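Local coordinates for heme oxygenase (Chlamydomonas reinhardtii, PDB 4RAJ), which probably catalyses the oxygen-dependent cleavage of heme to biliverdin, as heme oxygenases do, and is seen here without its heme, at residues L89-F99 / L141-M151; A121-L132 / E213-I224. All coordinates share one frame; numbering follows the deposited sequence.

Overall arrangement
The chain is mainly helical and has no strands, as in other heme oxygenases. From the N terminus it passes helix 50-76 and reaches 89-99, the turn into helix 96-107. It then runs through 121-132 on helix 120-135 and doubles back along 141-151 on helix 140-151, which closes contact 1 over a loop of 41 residues. Contact 2 closes last, when 213-224 on helix 204-227 returns to 121-132 across 80 residues. The segments alternate, so the two loops cross rather than nest. Helix 140-151 meets both partners of contact 2: H143 packs on L129 of 121-132, and T146 on A217 of 213-224.

Contact 1. Residues L89-F99 / L141-M151; sequences LKGGLYRAPGF and LAHVYTQHLAM
L93 lays its carbonyl oxygen against the imidazole edge of H148, in the ring plane, with L93 O 3.3 Å from H148 CD2, while its methyl CD1 leans on V144 CG1. V144 takes L89 as well: L89 CD2 approaches both valine methyls at 4.0 Å, branched apolar groups suiting this buried seam. A water joins the backbones, donating to L93 O and H148 O. R95 runs past H148 and M151 in the opposite sense, its CD 4.0 Å from M151 CB. Bends at chi2 (-67°) and chi3 (89°) curl the guanidinium back over its own turn, where NH2 meets G92 O at 3.0 Å, nearly end-on to the carbonyl, and NE reaches L93 O from above the carbonyl plane. This turn, whose G92 has backbone angles that call for glycine, leads into helix 96-107 and packs on helix 140-151, where T146, Q147 and A150 line a ligand pocket. NH1 of R95 goes on to the carbonyls of A176 and D178, and with an alanine here these and G92 O would probably lose their guanidinium donor, leaving the turn less firmly held. F99 and M151 approach from opposite directions in a Met-aromatic contact, the sulfur at the ring's edge and the unbranched, twice-bent methionine chain bringing M151 CE to 3.4 Å from F99 CZ. E68 of helix 50-76 accepts from H148 NE2 and from the backbone N of R95.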
# COMPACT_ATOMS: atom_id res chain seq x y z
N LEU A 89 10.40 -4.07 -8.41
CA LEU A 89 10.16 -3.18 -7.27
C LEU A 89 10.57 -1.74 -7.55
O LEU A 89 9.88 -0.79 -7.19
CB LEU A 89 10.92 -3.67 -6.03
CG LEU A 89 10.43 -4.95 -5.37
CD1 LEU A 89 11.40 -5.38 -4.27
CD2 LEU A 89 9.04 -4.74 -4.80
N LYS A 90 11.73 -1.58 -8.19
CA LYS A 90 12.34 -0.27 -8.33
C LYS A 90 12.01 0.37 -9.68
O LYS A 90 12.64 1.34 -10.06
CB LYS A 90 13.85 -0.38 -8.16
CG LYS A 90 14.28 -1.07 -6.86
CD LYS A 90 13.89 -0.28 -5.63
CE LYS A 90 14.51 1.10 -5.63
NZ LYS A 90 14.26 1.82 -4.35
N GLY A 91 11.01 -0.17 -10.38
CA GLY A 91 10.71 0.31 -11.72
C GLY A 91 9.41 1.09 -11.84
O GLY A 91 8.87 1.24 -12.94
N GLY A 92 8.91 1.58 -10.72
CA GLY A 92 7.69 2.38 -10.71
C GLY A 92 6.63 1.95 -9.71
O GLY A 92 5.64 2.66 -9.51
N LEU A 93 6.81 0.80 -9.08
CA LEU A 93 5.81 0.33 -8.14
C LEU A 93 5.70 1.21 -6.90
O LEU A 93 4.61 1.35 -6.34
CB LEU A 93 6.12 -1.10 -7.68
CG LEU A 93 5.39 -2.32 -8.23
CD1 LEU A 93 5.66 -3.51 -7.33
CD2 LEU A 93 3.89 -2.10 -8.39
N TYR A 94 6.84 1.76 -6.46
CA TYR A 94 6.90 2.49 -5.19
C TYR A 94 5.94 3.68 -5.18
O TYR A 94 5.79 4.38 -6.19
CB TYR A 94 8.32 2.97 -4.91
CG TYR A 94 9.25 1.95 -4.28
CD1 TYR A 94 9.00 0.58 -4.37
CD2 TYR A 94 10.38 2.36 -3.57
CE1 TYR A 94 9.87 -0.35 -3.78
CE2 TYR A 94 11.24 1.45 -2.98
CZ TYR A 94 10.99 0.09 -3.10
OH TYR A 94 11.87 -0.81 -2.50
N ARG A 95 5.33 3.92 -4.02
CA ARG A 95 4.24 4.88 -3.84
C ARG A 95 4.55 6.03 -2.88
O ARG A 95 3.86 7.04 -2.91
CB ARG A 95 2.97 4.18 -3.32
CG ARG A 95 2.34 3.14 -4.25
CD ARG A 95 1.77 3.83 -5.51
NE ARG A 95 2.76 3.92 -6.57
CZ ARG A 95 2.66 4.71 -7.64
NH1 ARG A 95 1.59 5.49 -7.79
NH2 ARG A 95 3.62 4.73 -8.57
N ALA A 96 5.52 5.87 -1.98
CA ALA A 96 5.68 6.90 -0.92
C ALA A 96 5.94 8.32 -1.49
O ALA A 96 5.38 9.30 -0.99
CB ALA A 96 6.78 6.51 0.08
N PRO A 97 6.77 8.42 -2.54
CA PRO A 97 6.94 9.79 -3.07
C PRO A 97 5.65 10.37 -3.65
O PRO A 97 5.40 11.56 -3.46
CB PRO A 97 8.00 9.62 -4.15
CG PRO A 97 8.79 8.44 -3.72
CD PRO A 97 7.75 7.50 -3.16
N GLY A 98 4.86 9.56 -4.35
CA GLY A 98 3.55 9.99 -4.83
C GLY A 98 2.60 10.42 -3.72
O GLY A 98 1.91 11.45 -3.81
N PHE A 99 2.54 9.64 -2.64
CA PHE A 99 1.73 10.03 -1.48
C PHE A 99 2.21 11.35 -0.89
O PHE A 99 1.43 12.22 -0.55
CB PHE A 99 1.75 8.96 -0.39
CG PHE A 99 0.73 7.86 -0.58
CD1 PHE A 99 1.03 6.75 -1.36
CD2 PHE A 99 -0.53 7.94 0.02
CE1 PHE A 99 0.12 5.75 -1.54
CE2 PHE A 99 -1.45 6.95 -0.15
CZ PHE A 99 -1.13 5.84 -0.93
N LEU A 141 7.48 -9.28 0.65
CA LEU A 141 6.94 -9.41 -0.71
C LEU A 141 5.45 -9.70 -0.69
O LEU A 141 4.74 -9.34 -1.63
CB LEU A 141 7.71 -10.48 -1.49
CG LEU A 141 9.20 -10.23 -1.78
CD1 LEU A 141 9.86 -11.50 -2.31
CD2 LEU A 141 9.40 -9.09 -2.77
N ALA A 142 4.97 -10.32 0.39
CA ALA A 142 3.54 -10.53 0.58
C ALA A 142 2.85 -9.21 0.80
O ALA A 142 1.70 -9.03 0.39
CB ALA A 142 3.28 -11.49 1.76
N HIS A 143 3.52 -8.28 1.47
CA HIS A 143 2.92 -6.98 1.67
C HIS A 143 2.97 -6.09 0.44
O HIS A 143 2.08 -5.26 0.23
CB HIS A 143 3.55 -6.24 2.86
CG HIS A 143 3.33 -6.93 4.17
ND1 HIS A 143 2.85 -6.26 5.27
CD2 HIS A 143 3.67 -8.17 4.60
CE1 HIS A 143 2.77 -7.10 6.29
NE2 HIS A 143 3.29 -8.25 5.92
N VAL A 144 3.99 -6.27 -0.38
CA VAL A 144 4.01 -5.65 -1.70
C VAL A 144 2.83 -6.14 -2.51
O VAL A 144 2.12 -5.36 -3.15
CB VAL A 144 5.31 -5.96 -2.45
CG1 VAL A 144 5.24 -5.43 -3.90
CG2 VAL A 144 6.50 -5.35 -1.72
N TYR A 145 2.60 -7.46 -2.48
CA TYR A 145 1.53 -8.06 -3.26
C TYR A 145 0.18 -7.43 -2.90
O TYR A 145 -0.61 -7.08 -3.79
CB TYR A 145 1.48 -9.59 -3.05
CG TYR A 145 0.34 -10.25 -3.79
CD1 TYR A 145 0.32 -10.28 -5.18
CD2 TYR A 145 -0.71 -10.86 -3.11
CE1 TYR A 145 -0.72 -10.88 -5.87
CE2 TYR A 145 -1.76 -11.47 -3.80
CZ TYR A 145 -1.76 -11.48 -5.18
OH TYR A 145 -2.78 -12.07 -5.88
N THR A 146 -0.04 -7.24 -1.61
CA THR A 146 -1.27 -6.69 -1.08
C THR A 146 -1.43 -5.18 -1.29
O THR A 146 -2.48 -4.73 -1.74
CB THR A 146 -1.38 -6.94 0.43
OG1 THR A 146 -1.15 -8.34 0.70
CG2 THR A 146 -2.75 -6.53 0.96
N GLN A 147 -0.39 -4.43 -0.93
CA GLN A 147 -0.43 -2.97 -0.88
C GLN A 147 -0.16 -2.34 -2.23
O GLN A 147 -0.95 -1.55 -2.74
CB GLN A 147 0.59 -2.45 0.14
CG GLN A 147 0.44 -3.04 1.57
CD GLN A 147 -0.74 -2.47 2.32
OE1 GLN A 147 -1.59 -1.79 1.73
NE2 GLN A 147 -0.80 -2.71 3.63
N HIS A 148 0.98 -2.67 -2.82
CA HIS A 148 1.38 -1.98 -4.04
C HIS A 148 0.51 -2.33 -5.23
O HIS A 148 0.27 -1.50 -6.10
CB HIS A 148 2.83 -2.28 -4.37
CG HIS A 148 3.79 -1.58 -3.47
ND1 HIS A 148 4.20 -2.11 -2.27
CD2 HIS A 148 4.41 -0.38 -3.59
CE1 HIS A 148 5.05 -1.27 -1.69
NE2 HIS A 148 5.19 -0.21 -2.47
N LEU A 149 0.04 -3.56 -5.28
CA LEU A 149 -0.71 -4.00 -6.45
C LEU A 149 -2.14 -3.46 -6.40
O LEU A 149 -2.76 -3.20 -7.44
CB LEU A 149 -0.67 -5.53 -6.58
CG LEU A 149 0.46 -6.06 -7.48
CD1 LEU A 149 1.83 -5.54 -7.07
CD2 LEU A 149 0.47 -7.58 -7.54
N ALA A 150 -2.66 -3.24 -5.20
CA ALA A 150 -3.98 -2.63 -5.06
C ALA A 150 -3.96 -1.17 -5.50
O ALA A 150 -4.91 -0.69 -6.13
CB ALA A 150 -4.48 -2.76 -3.62
N MET A 151 -2.87 -0.45 -5.20
CA MET A 151 -2.73 0.94 -5.65
C MET A 151 -2.77 1.03 -7.17
O MET A 151 -3.33 1.99 -7.74
CB MET A 151 -1.43 1.54 -5.12
CG MET A 151 -1.44 1.62 -3.59
SD MET A 151 -2.65 2.83 -3.02
CE MET A 151 -1.96 4.26 -3.84
O HOH W 1 1.98 0.54 -6.86

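Contact 2. Residues A121-L132 / E213-I224; sequences ALKDYEAHLASL and EHLAAFGHNNAI
Y125 and H128 both carry CG anti to the backbone N (chi1 -166° in Y125), which swings their rings out from helix 121-132 toward H220 and E213. H220, its CG beside its own backbone N, lies flat on Y125 in an offset stack: the planes differ by 6° and the ring centroids are 4.4 Å apart. H220 CB adds a CH-pi contact over the same face, and L129 CD1 covers the opposite one. The Y125 ring is a knob in the hole formed by A217, H220, N221 and I224, where the small A217 leaves room for the hydroxyl. H128 NE2 gives E213 OE1 a nearly straight hydrogen bond of 2.8 Å; the oxygen lies in the imidazole plane and is met on its syn side, somewhat out of the carboxylate plane. At the other end the helices come closest, as A121, with only a methyl, lets its CB approach A223 CB at 3.8 Å. I224 CD1 reaches the edge of the Y125 ring, and a water links A121 O with H220 ND1. The segments 121-132 and 213-224 run roughly antiparallel, at 151°, with axes 8.9 Å apart at closest approach. Helix 140-151 packs against both: H143 bonds to Y125 OH and E213 OE1, and Q147, bonding to Y125 OH and N221 OD1, lines with N221 a pocket holding a PG6 molecule, probably from the crystallisation liquor, to which N221 ND2 bonds.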
# COMPACT_ATOMS: atom_id res chain seq x y z
N ALA A 121 -2.52 1.77 15.75
CA ALA A 121 -2.63 0.82 14.65
C ALA A 121 -1.54 1.05 13.59
O ALA A 121 -0.94 0.10 13.09
CB ALA A 121 -4.01 0.90 14.01
N LEU A 122 -1.30 2.31 13.27
CA LEU A 122 -0.27 2.64 12.29
C LEU A 122 1.12 2.32 12.84
O LEU A 122 1.96 1.74 12.16
CB LEU A 122 -0.35 4.12 11.90
CG LEU A 122 0.80 4.64 11.01
CD1 LEU A 122 0.89 3.85 9.71
CD2 LEU A 122 0.62 6.12 10.70
N LYS A 123 1.36 2.70 14.09
CA LYS A 123 2.66 2.44 14.71
C LYS A 123 2.95 0.94 14.79
O LYS A 123 4.08 0.50 14.57
CB LYS A 123 2.73 3.08 16.10
CG LYS A 123 2.73 4.61 16.02
CD LYS A 123 2.93 5.29 17.38
CE LYS A 123 1.69 5.24 18.23
NZ LYS A 123 1.89 5.99 19.51
N ASP A 124 1.91 0.16 15.09
CA ASP A 124 2.06 -1.29 15.15
C ASP A 124 2.45 -1.87 13.78
O ASP A 124 3.26 -2.78 13.70
CB ASP A 124 0.75 -1.94 15.65
CG ASP A 124 0.50 -1.71 17.15
OD1 ASP A 124 1.44 -1.32 17.87
OD2 ASP A 124 -0.64 -1.92 17.60
N TYR A 125 1.86 -1.36 12.70
CA TYR A 125 2.19 -1.86 11.37
C TYR A 125 3.60 -1.43 11.00
O TYR A 125 4.38 -2.22 10.46
CB TYR A 125 1.17 -1.37 10.33
CG TYR A 125 1.21 -2.09 8.99
CD1 TYR A 125 1.85 -3.31 8.83
CD2 TYR A 125 0.59 -1.53 7.88
CE1 TYR A 125 1.88 -3.97 7.59
CE2 TYR A 125 0.62 -2.16 6.64
CZ TYR A 125 1.26 -3.38 6.50
OH TYR A 125 1.26 -3.98 5.26
N GLU A 126 3.94 -0.17 11.29
CA GLU A 126 5.30 0.32 11.05
C GLU A 126 6.35 -0.56 11.73
O GLU A 126 7.38 -0.89 11.15
CB GLU A 126 5.45 1.75 11.54
CG GLU A 126 4.73 2.80 10.69
CD GLU A 126 4.88 4.18 11.29
OE1 GLU A 126 4.85 4.28 12.54
OE2 GLU A 126 5.05 5.15 10.53
N ALA A 127 6.07 -0.94 12.97
CA ALA A 127 6.98 -1.77 13.76
C ALA A 127 7.08 -3.16 13.16
O ALA A 127 8.18 -3.73 13.06
CB ALA A 127 6.50 -1.84 15.20
N HIS A 128 5.94 -3.69 12.72
CA HIS A 128 5.90 -5.02 12.13
C HIS A 128 6.71 -5.08 10.84
O HIS A 128 7.47 -6.02 10.62
CB HIS A 128 4.46 -5.44 11.85
CG HIS A 128 4.34 -6.82 11.27
ND1 HIS A 128 4.76 -7.94 11.95
CD2 HIS A 128 3.88 -7.24 10.08
CE1 HIS A 128 4.54 -9.01 11.20
NE2 HIS A 128 4.01 -8.61 10.06
N LEU A 129 6.55 -4.08 9.98
CA LEU A 129 7.29 -4.02 8.73
C LEU A 129 8.80 -3.91 8.97
O LEU A 129 9.59 -4.58 8.29
CB LEU A 129 6.81 -2.83 7.88
CG LEU A 129 5.39 -3.00 7.34
CD1 LEU A 129 4.85 -1.70 6.73
CD2 LEU A 129 5.37 -4.10 6.30
N ALA A 130 9.18 -3.06 9.92
CA ALA A 130 10.59 -2.91 10.27
C ALA A 130 11.17 -4.23 10.75
O ALA A 130 12.29 -4.61 10.39
CB ALA A 130 10.77 -1.83 11.32
N SER A 131 10.38 -4.94 11.56
CA SER A 131 10.80 -6.22 12.10
C SER A 131 10.95 -7.27 11.00
O SER A 131 11.87 -8.08 11.04
CB SER A 131 9.81 -6.70 13.16
OG SER A 131 10.32 -7.84 13.83
N LEU A 132 10.04 -7.26 10.03
CA LEU A 132 10.15 -8.17 8.90
C LEU A 132 11.42 -7.86 8.12
O LEU A 132 12.11 -8.77 7.67
CB LEU A 132 8.93 -8.08 7.98
CG LEU A 132 7.62 -8.68 8.45
CD1 LEU A 132 6.55 -8.44 7.37
CD2 LEU A 132 7.76 -10.19 8.75
N GLU A 213 1.00 -13.31 5.96
CA GLU A 213 1.37 -11.91 5.92
C GLU A 213 0.44 -11.12 4.99
O GLU A 213 0.17 -9.96 5.25
CB GLU A 213 2.83 -11.75 5.50
CG GLU A 213 3.79 -12.17 6.62
CD GLU A 213 3.61 -11.35 7.89
OE1 GLU A 213 3.43 -10.11 7.80
OE2 GLU A 213 3.65 -11.95 8.99
N HIS A 214 -0.03 -11.77 3.93
CA HIS A 214 -1.04 -11.21 3.02
C HIS A 214 -2.32 -10.85 3.80
O HIS A 214 -2.84 -9.75 3.69
CB HIS A 214 -1.32 -12.22 1.89
CG HIS A 214 -2.45 -11.86 0.97
ND1 HIS A 214 -2.44 -10.74 0.17
CD2 HIS A 214 -3.61 -12.51 0.70
CE1 HIS A 214 -3.54 -10.71 -0.56
NE2 HIS A 214 -4.28 -11.77 -0.25
N LEU A 215 -2.80 -11.79 4.62
CA LEU A 215 -3.98 -11.53 5.44
C LEU A 215 -3.70 -10.42 6.45
O LEU A 215 -4.57 -9.60 6.76
CB LEU A 215 -4.43 -12.81 6.16
CG LEU A 215 -4.86 -13.96 5.26
CD1 LEU A 215 -5.13 -15.20 6.11
CD2 LEU A 215 -6.09 -13.57 4.45
N ALA A 216 -2.47 -10.41 6.98
CA ALA A 216 -2.11 -9.44 8.02
C ALA A 216 -2.14 -8.02 7.46
O ALA A 216 -2.48 -7.07 8.17
CB ALA A 216 -0.73 -9.74 8.60
N ALA A 217 -1.77 -7.87 6.19
CA ALA A 217 -1.78 -6.55 5.56
C ALA A 217 -3.20 -5.99 5.52
O ALA A 217 -3.42 -4.82 5.81
CB ALA A 217 -1.17 -6.60 4.17
N PHE A 218 -4.17 -6.83 5.17
CA PHE A 218 -5.58 -6.41 5.24
C PHE A 218 -5.95 -6.03 6.67
O PHE A 218 -6.59 -5.01 6.91
CB PHE A 218 -6.53 -7.50 4.75
CG PHE A 218 -6.58 -7.64 3.26
CD1 PHE A 218 -7.47 -6.87 2.52
CD2 PHE A 218 -5.77 -8.54 2.59
CE1 PHE A 218 -7.54 -6.99 1.14
CE2 PHE A 218 -5.83 -8.67 1.21
CZ PHE A 218 -6.71 -7.89 0.49
N GLY A 219 -5.54 -6.87 7.61
CA GLY A 219 -5.87 -6.63 9.01
C GLY A 219 -5.32 -5.30 9.51
O GLY A 219 -6.03 -4.53 10.18
N HIS A 220 -4.05 -5.04 9.19
CA HIS A 220 -3.41 -3.79 9.58
C HIS A 220 -4.11 -2.60 8.93
O HIS A 220 -4.36 -1.58 9.58
CB HIS A 220 -1.93 -3.81 9.22
CG HIS A 220 -1.09 -4.61 10.16
ND1 HIS A 220 -0.82 -4.21 11.45
CD2 HIS A 220 -0.44 -5.80 9.99
CE1 HIS A 220 -0.05 -5.11 12.04
NE2 HIS A 220 0.20 -6.08 11.18
N ASN A 221 -4.38 -2.72 7.62
CA ASN A 221 -5.02 -1.64 6.89
C ASN A 221 -6.37 -1.32 7.50
O ASN A 221 -6.73 -0.16 7.67
CB ASN A 221 -5.19 -2.00 5.41
CG ASN A 221 -3.92 -1.79 4.62
OD1 ASN A 221 -2.86 -1.58 5.19
ND2 ASN A 221 -4.02 -1.84 3.29
N ASN A 222 -7.13 -2.36 7.84
CA ASN A 222 -8.47 -2.12 8.39
C ASN A 222 -8.39 -1.41 9.74
O ASN A 222 -9.17 -0.50 10.02
CB ASN A 222 -9.23 -3.44 8.51
CG ASN A 222 -9.66 -3.97 7.15
OD1 ASN A 222 -9.43 -3.32 6.12
ND2 ASN A 222 -10.26 -5.15 7.14
N ALA A 223 -7.40 -1.80 10.54
CA ALA A 223 -7.17 -1.19 11.85
C ALA A 223 -6.82 0.28 11.71
O ALA A 223 -7.30 1.12 12.47
CB ALA A 223 -6.07 -1.94 12.58
N ILE A 224 -5.97 0.59 10.74
CA ILE A 224 -5.53 1.96 10.49
C ILE A 224 -6.69 2.83 10.00
O ILE A 224 -6.89 3.96 10.45
CB ILE A 224 -4.37 1.95 9.48
CG1 ILE A 224 -3.15 1.27 10.12
CG2 ILE A 224 -4.02 3.36 9.03
CD1 ILE A 224 -2.02 0.96 9.15
O HOH W 2 -2.17 -2.22 12.87